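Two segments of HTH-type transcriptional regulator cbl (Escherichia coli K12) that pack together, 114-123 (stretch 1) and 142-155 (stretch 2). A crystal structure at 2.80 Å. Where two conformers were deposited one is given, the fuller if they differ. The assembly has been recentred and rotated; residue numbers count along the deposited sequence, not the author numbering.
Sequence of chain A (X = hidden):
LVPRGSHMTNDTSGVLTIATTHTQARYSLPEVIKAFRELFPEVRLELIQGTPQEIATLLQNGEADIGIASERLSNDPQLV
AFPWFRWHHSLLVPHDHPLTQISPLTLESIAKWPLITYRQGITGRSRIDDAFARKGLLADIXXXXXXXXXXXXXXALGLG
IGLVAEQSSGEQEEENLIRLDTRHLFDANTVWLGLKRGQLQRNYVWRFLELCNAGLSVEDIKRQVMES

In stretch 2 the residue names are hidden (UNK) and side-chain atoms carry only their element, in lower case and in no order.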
ATOM      1  N   PRO A 114     -12.197  -7.498 -17.191  1.00 35.91           N
ATOM      2  CA  PRO A 114     -12.051  -6.533 -16.084  1.00 35.48           C
ATOM      3  C   PRO A 114     -10.589  -6.402 -15.614  1.00 34.41           C
ATOM      4  O   PRO A 114     -10.002  -7.394 -15.265  1.00 34.33           O
ATOM      5  CB  PRO A 114     -12.934  -7.159 -14.976  1.00 34.87           C
ATOM      6  CG  PRO A 114     -13.918  -7.983 -15.712  1.00 34.18           C
ATOM      7  CD  PRO A 114     -13.161  -8.565 -16.867  1.00 34.96           C
ATOM      8  N   LEU A 115      -9.995  -5.217 -15.616  1.00 34.66           N
ATOM      9  CA  LEU A 115      -8.609  -5.106 -15.140  1.00 35.76           C
ATOM     10  C   LEU A 115      -8.494  -4.642 -13.718  1.00 35.66           C
ATOM     11  O   LEU A 115      -9.280  -3.795 -13.246  1.00 36.14           O
ATOM     12  CB  LEU A 115      -7.816  -4.125 -15.938  1.00 38.27           C
ATOM     13  CG  LEU A 115      -7.569  -4.656 -17.322  1.00 42.47           C
ATOM     14  CD1 LEU A 115      -6.524  -3.760 -18.023  1.00 43.72           C
ATOM     15  CD2 LEU A 115      -7.124  -6.123 -17.232  1.00 43.10           C
ATOM     16  N   ILE A 116      -7.484  -5.180 -13.041  1.00 33.46           N
ATOM     17  CA  ILE A 116      -7.147  -4.744 -11.718  1.00 31.41           C
ATOM     18  C   ILE A 116      -5.720  -4.302 -11.819  1.00 31.16           C
ATOM     19  O   ILE A 116      -4.823  -5.103 -12.031  1.00 31.78           O
ATOM     20  CB  ILE A 116      -7.254  -5.870 -10.717  1.00 30.98           C
ATOM     21  CG1 ILE A 116      -8.608  -6.534 -10.821  1.00 30.51           C
ATOM     22  CG2 ILE A 116      -7.031  -5.363  -9.297  1.00 30.27           C
ATOM     23  CD1 ILE A 116      -8.622  -7.791 -10.056  1.00 31.46           C
ATOM     24  N   THR A 117      -5.500  -3.008 -11.692  1.00 31.38           N
ATOM     25  CA  THR A 117      -4.167  -2.490 -11.909  1.00 31.57           C
ATOM     26  C   THR A 117      -3.911  -1.207 -11.142  1.00 31.75           C
ATOM     27  O   THR A 117      -4.784  -0.742 -10.406  1.00 31.50           O
ATOM     28  CB  THR A 117      -3.866  -2.313 -13.385  1.00 30.21           C
ATOM     29  OG1 THR A 117      -2.454  -2.304 -13.548  1.00 32.16           O
ATOM     30  CG2 THR A 117      -4.427  -1.032 -13.901  1.00 28.91           C
ATOM     31  N   TYR A 118      -2.707  -0.664 -11.300  1.00 32.15           N
ATOM     32  CA  TYR A 118      -2.307   0.525 -10.551  1.00 33.59           C
ATOM     33  C   TYR A 118      -3.102   1.742 -10.966  1.00 34.39           C
ATOM     34  O   TYR A 118      -3.518   1.861 -12.097  1.00 34.75           O
ATOM     35  CB  TYR A 118      -0.814   0.803 -10.737  1.00 33.63           C
ATOM     36  CG  TYR A 118       0.024  -0.395 -10.407  1.00 33.28           C
ATOM     37  CD1 TYR A 118       0.669  -1.103 -11.420  1.00 33.28           C
ATOM     38  CD2 TYR A 118       0.130  -0.849  -9.098  1.00 31.87           C
ATOM     39  CE1 TYR A 118       1.419  -2.223 -11.139  1.00 32.80           C
ATOM     40  CE2 TYR A 118       0.876  -1.960  -8.806  1.00 32.60           C
ATOM     41  CZ  TYR A 118       1.515  -2.651  -9.840  1.00 33.18           C
ATOM     42  OH  TYR A 118       2.276  -3.768  -9.576  1.00 33.52           O
ATOM     43  N   ARG A 119      -3.304   2.657 -10.042  1.00 35.89           N
ATOM     44  CA  ARG A 119      -3.971   3.884 -10.363  1.00 37.67           C
ATOM     45  C   ARG A 119      -3.052   4.771 -11.230  1.00 38.23           C
ATOM     46  O   ARG A 119      -1.862   4.559 -11.272  1.00 38.29           O
ATOM     47  CB  ARG A 119      -4.302   4.582  -9.066  1.00 38.72           C
ATOM     48  CG  ARG A 119      -3.424   5.754  -8.853  1.00 40.82           C
ATOM     49  CD  ARG A 119      -3.306   6.146  -7.423  1.00 42.20           C
ATOM     50  NE  ARG A 119      -4.576   6.449  -6.781  1.00 43.12           N
ATOM     51  CZ  ARG A 119      -4.644   7.181  -5.683  1.00 43.26           C
ATOM     52  NH1 ARG A 119      -3.520   7.679  -5.188  1.00 43.26           N
ATOM     53  NH2 ARG A 119      -5.801   7.418  -5.090  1.00 42.99           N
ATOM     54  N   GLN A 120      -3.597   5.770 -11.915  1.00 40.07           N
ATOM     55  CA  GLN A 120      -2.788   6.613 -12.793  1.00 41.27           C
ATOM     56  C   GLN A 120      -1.761   7.316 -11.982  1.00 40.95           C
ATOM     57  O   GLN A 120      -2.050   7.743 -10.879  1.00 41.30           O
ATOM     58  CB  GLN A 120      -3.629   7.668 -13.481  1.00 42.53           C
ATOM     59  CG  GLN A 120      -4.942   7.137 -13.962  1.00 45.18           C
ATOM     60  CD  GLN A 120      -5.411   7.834 -15.219  1.00 46.21           C
ATOM     61  OE1 GLN A 120      -5.882   8.976 -15.180  1.00 47.45           O
ATOM     62  NE2 GLN A 120      -5.288   7.150 -16.343  1.00 45.98           N
ATOM     63  N   GLY A 121      -0.564   7.445 -12.541  1.00 40.81           N
ATOM     64  CA  GLY A 121       0.520   8.137 -11.876  1.00 40.37           C
ATOM     65  C   GLY A 121       1.479   7.209 -11.163  1.00 40.48           C
ATOM     66  O   GLY A 121       2.549   7.640 -10.721  1.00 41.35           O
ATOM     67  N   ILE A 122       1.118   5.936 -11.039  0.50 39.71           N
ATOM     68  CA  ILE A 122       1.929   5.028 -10.232  0.50 39.15           C
ATOM     69  C   ILE A 122       2.135   3.616 -10.798  0.50 39.84           C
ATOM     70  O   ILE A 122       1.247   3.021 -11.421  0.50 40.00           O
ATOM     71  CB  ILE A 122       1.422   4.926  -8.766  0.50 38.10           C
ATOM     72  CG1 ILE A 122       0.075   4.205  -8.700  0.50 36.76           C
ATOM     73  CG2 ILE A 122       1.341   6.292  -8.131  0.50 37.39           C
ATOM     74  CD1 ILE A 122       0.044   3.163  -7.667  0.50 35.65           C
ATOM     75  N   THR A 123       3.331   3.102 -10.533  1.00 40.12           N
ATOM     76  CA  THR A 123       3.839   1.839 -11.068  1.00 39.60           C
ATOM     77  C   THR A 123       3.552   1.571 -12.556  1.00 38.66           C
ATOM     78  O   THR A 123       3.006   0.536 -12.958  1.00 37.81           O
ATOM     79  CB  THR A 123       3.468   0.693 -10.119  1.00 40.56           C
ATOM     80  OG1 THR A 123       3.830   1.102  -8.804  1.00 42.21           O
ATOM     81  CG2 THR A 123       4.259  -0.564 -10.411  1.00 40.85           C
ATOM     82  N   UNK A 142     -11.486  -2.124 -13.127  1.00 36.59           N
ATOM     83  CA  UNK A 142     -12.528  -2.468 -12.197  1.00 35.28           C
ATOM     84  C   UNK A 142     -12.006  -2.261 -10.771  1.00 34.27           C
ATOM     85  O   UNK A 142     -12.780  -2.174  -9.828  1.00 34.67           O
ATOM     86  c   UNK A 142     -12.984  -3.906 -12.437  1.00 35.17           C
ATOM     87  c   UNK A 142     -14.392  -4.056 -12.054  1.00 35.03           C
ATOM     88  c   UNK A 142     -12.144  -4.846 -11.633  1.00 36.22           C
ATOM     89  N   UNK A 143     -10.691  -2.197 -10.618  1.00 32.40           N
ATOM     90  CA  UNK A 143     -10.105  -1.826  -9.356  1.00 32.76           C
ATOM     91  C   UNK A 143      -8.819  -1.093  -9.609  1.00 32.85           C
ATOM     92  O   UNK A 143      -7.949  -1.582 -10.319  1.00 32.08           O
ATOM     93  c   UNK A 143      -9.260  -2.795  -7.046  1.00 32.48           C
ATOM     94  c   UNK A 143      -9.459  -3.991  -6.173  1.00 31.73           C
ATOM     95  c   UNK A 143      -9.842  -3.040  -8.459  1.00 33.09           C
ATOM     96  c   UNK A 143      -7.789  -2.450  -7.052  1.00 31.97           C
ATOM     97  N   UNK A 144      -8.689   0.093  -9.028  1.00 33.53           N
ATOM     98  CA  UNK A 144      -7.474   0.852  -9.243  1.00 34.04           C
ATOM     99  C   UNK A 144      -6.725   0.881  -7.921  1.00 34.54           C
ATOM    100  O   UNK A 144      -7.265   1.278  -6.893  1.00 34.90           O
ATOM    101  c   UNK A 144      -7.761   2.236  -9.805  1.00 33.29           C
ATOM    102  o   UNK A 144      -7.814   3.177  -8.772  1.00 33.69           O
ATOM    103  N   UNK A 145      -5.488   0.402  -7.967  1.00 34.85           N
ATOM    104  CA  UNK A 145      -4.752   0.015  -6.777  1.00 35.33           C
ATOM    105  C   UNK A 145      -3.573   0.953  -6.507  1.00 36.18           C
ATOM    106  O   UNK A 145      -2.989   1.526  -7.422  1.00 36.27           O
ATOM    107  c   UNK A 145      -4.260  -1.430  -6.932  1.00 33.28           C
ATOM    108  N   UNK A 146      -3.236   1.106  -5.238  1.00 37.05           N
ATOM    109  CA  UNK A 146      -2.002   1.750  -4.863  1.00 37.56           C
ATOM    110  C   UNK A 146      -0.823   0.797  -4.765  1.00 38.07           C
ATOM    111  O   UNK A 146       0.296   1.261  -4.655  1.00 39.03           O
ATOM    112  n   UNK A 146      -4.184   5.349  -3.262  1.00 46.10           N
ATOM    113  c   UNK A 146      -3.247   4.535  -2.781  1.00 44.11           C
ATOM    114  c   UNK A 146      -2.159   2.488  -3.560  1.00 37.92           C
ATOM    115  c   UNK A 146      -2.353   3.908  -3.798  1.00 41.16           C
ATOM    116  o   UNK A 146      -3.116   4.305  -1.566  1.00 45.59           O
ATOM    117  N   UNK A 147      -1.054  -0.516  -4.817  1.00 38.33           N
ATOM    118  CA  UNK A 147       0.045  -1.486  -4.697  1.00 38.87           C
ATOM    119  C   UNK A 147      -0.280  -2.904  -5.186  1.00 38.25           C
ATOM    120  O   UNK A 147      -1.429  -3.255  -5.383  1.00 38.78           O
ATOM    121  c   UNK A 147       0.497  -1.532  -3.252  1.00 40.98           C
ATOM    122  c   UNK A 147      -0.553  -2.142  -2.338  1.00 43.80           C
ATOM    123  o   UNK A 147      -1.201  -1.365  -1.572  1.00 44.50           O
ATOM    124  o   UNK A 147      -0.741  -3.400  -2.399  1.00 44.99           O
ATOM    125  N   UNK A 148       0.729  -3.735  -5.357  1.00 38.28           N
ATOM    126  CA  UNK A 148       0.522  -5.054  -5.946  1.00 39.05           C
ATOM    127  C   UNK A 148      -0.145  -6.088  -5.063  1.00 38.77           C
ATOM    128  O   UNK A 148      -0.566  -7.095  -5.561  1.00 39.44           O
ATOM    129  c   UNK A 148       1.850  -5.630  -6.429  1.00 41.04           C
ATOM    130  o   UNK A 148       2.636  -4.626  -7.098  1.00 44.06           O
ATOM    131  N   UNK A 149      -0.237  -5.878  -3.757  1.00 39.19           N
ATOM    132  CA  UNK A 149      -0.814  -6.912  -2.894  1.00 38.65           C
ATOM    133  C   UNK A 149      -2.324  -6.847  -2.923  1.00 37.46           C
ATOM    134  O   UNK A 149      -3.003  -7.885  -2.922  1.00 37.07           O
ATOM    135  o   UNK A 149       1.988  -6.163  -1.017  1.00 47.05           O
ATOM    136  c   UNK A 149      -0.282  -6.805  -1.478  1.00 41.33           C
ATOM    137  c   UNK A 149       1.219  -7.075  -1.413  1.00 45.45           C
ATOM    138  o   UNK A 149       1.664  -8.195  -1.789  1.00 47.28           O
ATOM    139  N   UNK A 150      -2.855  -5.625  -2.969  1.00 34.65           N
ATOM    140  CA  UNK A 150      -4.264  -5.457  -3.223  1.00 31.60           C
ATOM    141  C   UNK A 150      -4.619  -6.152  -4.559  1.00 30.42           C
ATOM    142  O   UNK A 150      -5.532  -6.995  -4.611  1.00 30.45           O
ATOM    143  c   UNK A 150      -4.649  -3.985  -3.196  1.00 30.75           C
ATOM    144  c   UNK A 150      -4.490  -3.471  -1.827  1.00 29.91           C
ATOM    145  c   UNK A 150      -6.087  -3.787  -3.653  1.00 30.53           C
ATOM    146  N   UNK A 151      -3.878  -5.853  -5.619  1.00 27.86           N
ATOM    147  CA  UNK A 151      -4.119  -6.544  -6.864  1.00 27.00           C
ATOM    148  C   UNK A 151      -4.147  -8.047  -6.682  1.00 27.71           C
ATOM    149  O   UNK A 151      -5.055  -8.710  -7.193  1.00 28.39           O
ATOM    150  c   UNK A 151      -3.126  -4.662  -8.167  1.00 26.34           C
ATOM    151  c   UNK A 151      -3.116  -6.176  -7.944  1.00 26.50           C
ATOM    152  c   UNK A 151      -3.482  -6.824  -9.252  1.00 26.09           C
ATOM    153  c   UNK A 151      -2.038  -4.142  -9.093  1.00 24.54           C
ATOM    154  N   UNK A 152      -3.189  -8.620  -5.961  1.00 28.49           N
ATOM    155  CA  UNK A 152      -3.224 -10.094  -5.782  1.00 29.37           C
ATOM    156  C   UNK A 152      -4.532 -10.576  -5.144  1.00 29.02           C
ATOM    157  O   UNK A 152      -5.131 -11.551  -5.598  1.00 29.42           O
ATOM    158  c   UNK A 152      -2.042 -10.627  -4.980  1.00 29.69           C
ATOM    159  c   UNK A 152       0.418 -10.442  -4.786  1.00 33.44           C
ATOM    160  c   UNK A 152       1.782 -10.367  -5.490  1.00 33.91           C
ATOM    161  n   UNK A 152       2.851 -10.067  -4.445  1.00 35.24           N
ATOM    162  c   UNK A 152      -0.756 -10.617  -5.748  1.00 31.72           C
ATOM    163  N   UNK A 153      -4.985  -9.878  -4.107  1.00 27.38           N
ATOM    164  CA  UNK A 153      -6.176 -10.290  -3.396  1.00 25.78           C
ATOM    165  C   UNK A 153      -7.383 -10.334  -4.325  1.00 26.90           C
ATOM    166  O   UNK A 153      -8.168 -11.283  -4.263  1.00 27.35           O
ATOM    167  o   UNK A 153      -5.274  -9.471  -1.343  1.00 25.45           O
ATOM    168  c   UNK A 153      -6.411  -9.370  -2.209  1.00 24.81           C
ATOM    169  c   UNK A 153      -7.673  -9.702  -1.437  1.00 22.40           C
ATOM    170  N   UNK A 154      -7.536  -9.336  -5.202  1.00 26.06           N
ATOM    171  CA  UNK A 154      -8.775  -9.254  -5.966  1.00 24.64           C
ATOM    172  C   UNK A 154      -8.763 -10.171  -7.182  1.00 26.15           C
ATOM    173  O   UNK A 154      -9.835 -10.593  -7.661  1.00 26.57           O
ATOM    174  c   UNK A 154      -9.214  -7.786  -6.219  1.00 21.57           C
ATOM    175  c   UNK A 154     -11.562  -7.267  -3.341  1.00 19.25           C
ATOM    176  c   UNK A 154      -9.470  -6.272  -2.760  1.00 19.57           C
ATOM    177  c   UNK A 154     -11.051  -7.617  -4.585  1.00 18.94           C
ATOM    178  c   UNK A 154      -8.959  -6.653  -4.009  1.00 20.15           C
ATOM    179  c   UNK A 154      -9.770  -7.294  -4.945  1.00 20.24           C
ATOM    180  c   UNK A 154     -10.778  -6.592  -2.434  1.00 19.93           C
ATOM    181  o   UNK A 154     -11.313  -6.268  -1.187  1.00 20.61           O
ATOM    182  N   UNK A 155      -7.567 -10.509  -7.663  1.00 26.06           N
ATOM    183  CA  UNK A 155      -7.478 -11.458  -8.762  1.00 26.29           C
ATOM    184  C   UNK A 155      -7.835 -12.819  -8.192  1.00 26.35           C
ATOM    185  O   UNK A 155      -8.610 -13.586  -8.771  1.00 27.08           O
ATOM    186  c   UNK A 155      -5.730 -10.174 -10.106  1.00 26.24           C
ATOM    187  c   UNK A 155      -5.899 -12.716 -10.264  1.00 25.76           C
ATOM    188  c   UNK A 155      -6.065 -11.498  -9.371  1.00 26.91           C
TER
HETATM  189  O   HOH W   1      -6.361   4.604  -6.724  1.00 34.08           O

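Position 142 carries three side-chain carbons, one bearing the other two. Its CB lies 4.1 Å from P114 CB, and its backbone N donates to L115 O at 2.8 Å. A fork at CB with two carbon ends is valine, V142.

Position 143 has four carbons, forked at the second. Its CB sits 3.7 Å from I116 CG2. Its N makes a weak bond to L115 O at 3.4 Å, and its O accepts from T117 N at 3.1 Å. A fork one carbon beyond CB gives leucine, L143.

Position 144 has one carbon and then one oxygen. That oxygen is 3.8 Å from R119 CB. Two heavy atoms ending in oxygen make serine, S144. Water 1 joins the two stretches here, 2.9 Å from S144 OG and, by a weak bond, 2.6 Å from R119 NE.

Position 145 has a single side-chain carbon. Its backbone N donates to T117 O at 2.8 Å, and its O accepts from R119 N at 2.9 Å. A lone CB is alanine, A145.

Position 146 has three carbons, the third carrying one O and one N. The nitrogen lies over one face of the R119 guanidinium, 3.1 Å from R119 CZ. This is an amide on a two-carbon arm: glutamine, Q146. Q146 NE2 and the guanidinium nitrogens are all donors, so their closeness is not hydrogen bonding.

Position 147 has two carbons, the second carrying two oxygens. Its C is 3.9 Å from Y118 CE2, near the ring edge. A short carboxylate is aspartate, D147. It caps the helix: D147 OD2 accepts from the backbone N of 149 at 2.9 Å and that of 150 at 3.1 Å.

Position 148 has one carbon and one oxygen. The oxygen is 2.6 Å from Y118 OH in a hydrogen bond in which either could donate. It is serine, S148.

Position 149 has two carbons, the second with two oxygens, and does not touch stretch 1. It is aspartate, D149.

Position 150 has one carbon carrying two others, also without contact. It is valine, V150.

Position 151 has four carbons, forked at the first, one arm two carbons long. The end of the long arm lies over the Y118 ring, 3.7 Å from Y118 CE2. This is isoleucine, I151.

Position 152 has four carbons in a row ending in nitrogen, clear of stretch 1. It is lysine, K152; K152 NZ forms a salt bridge with D149 OD1 at 3.5 Å.

Position 153 has one carbon carrying an oxygen and a carbon, out of reach. It is threonine, T153.

Position 154 has one carbon, then a six-carbon ring bearing oxygen. Its CB is 3.9 Å from I116 CD1. It is tyrosine, Y154.

Position 155 has one carbon carrying two others, one 3.7 Å from I116 CD1. It is valine, V155.

The contact joins parallel strands through alternating backbone bonds. The helix then runs back nearly antiparallel to strand 115-118, where I151, Y154 and V155 pack against I116.

Stretch 2 (142-155) VLSAQDSDVIKTYV
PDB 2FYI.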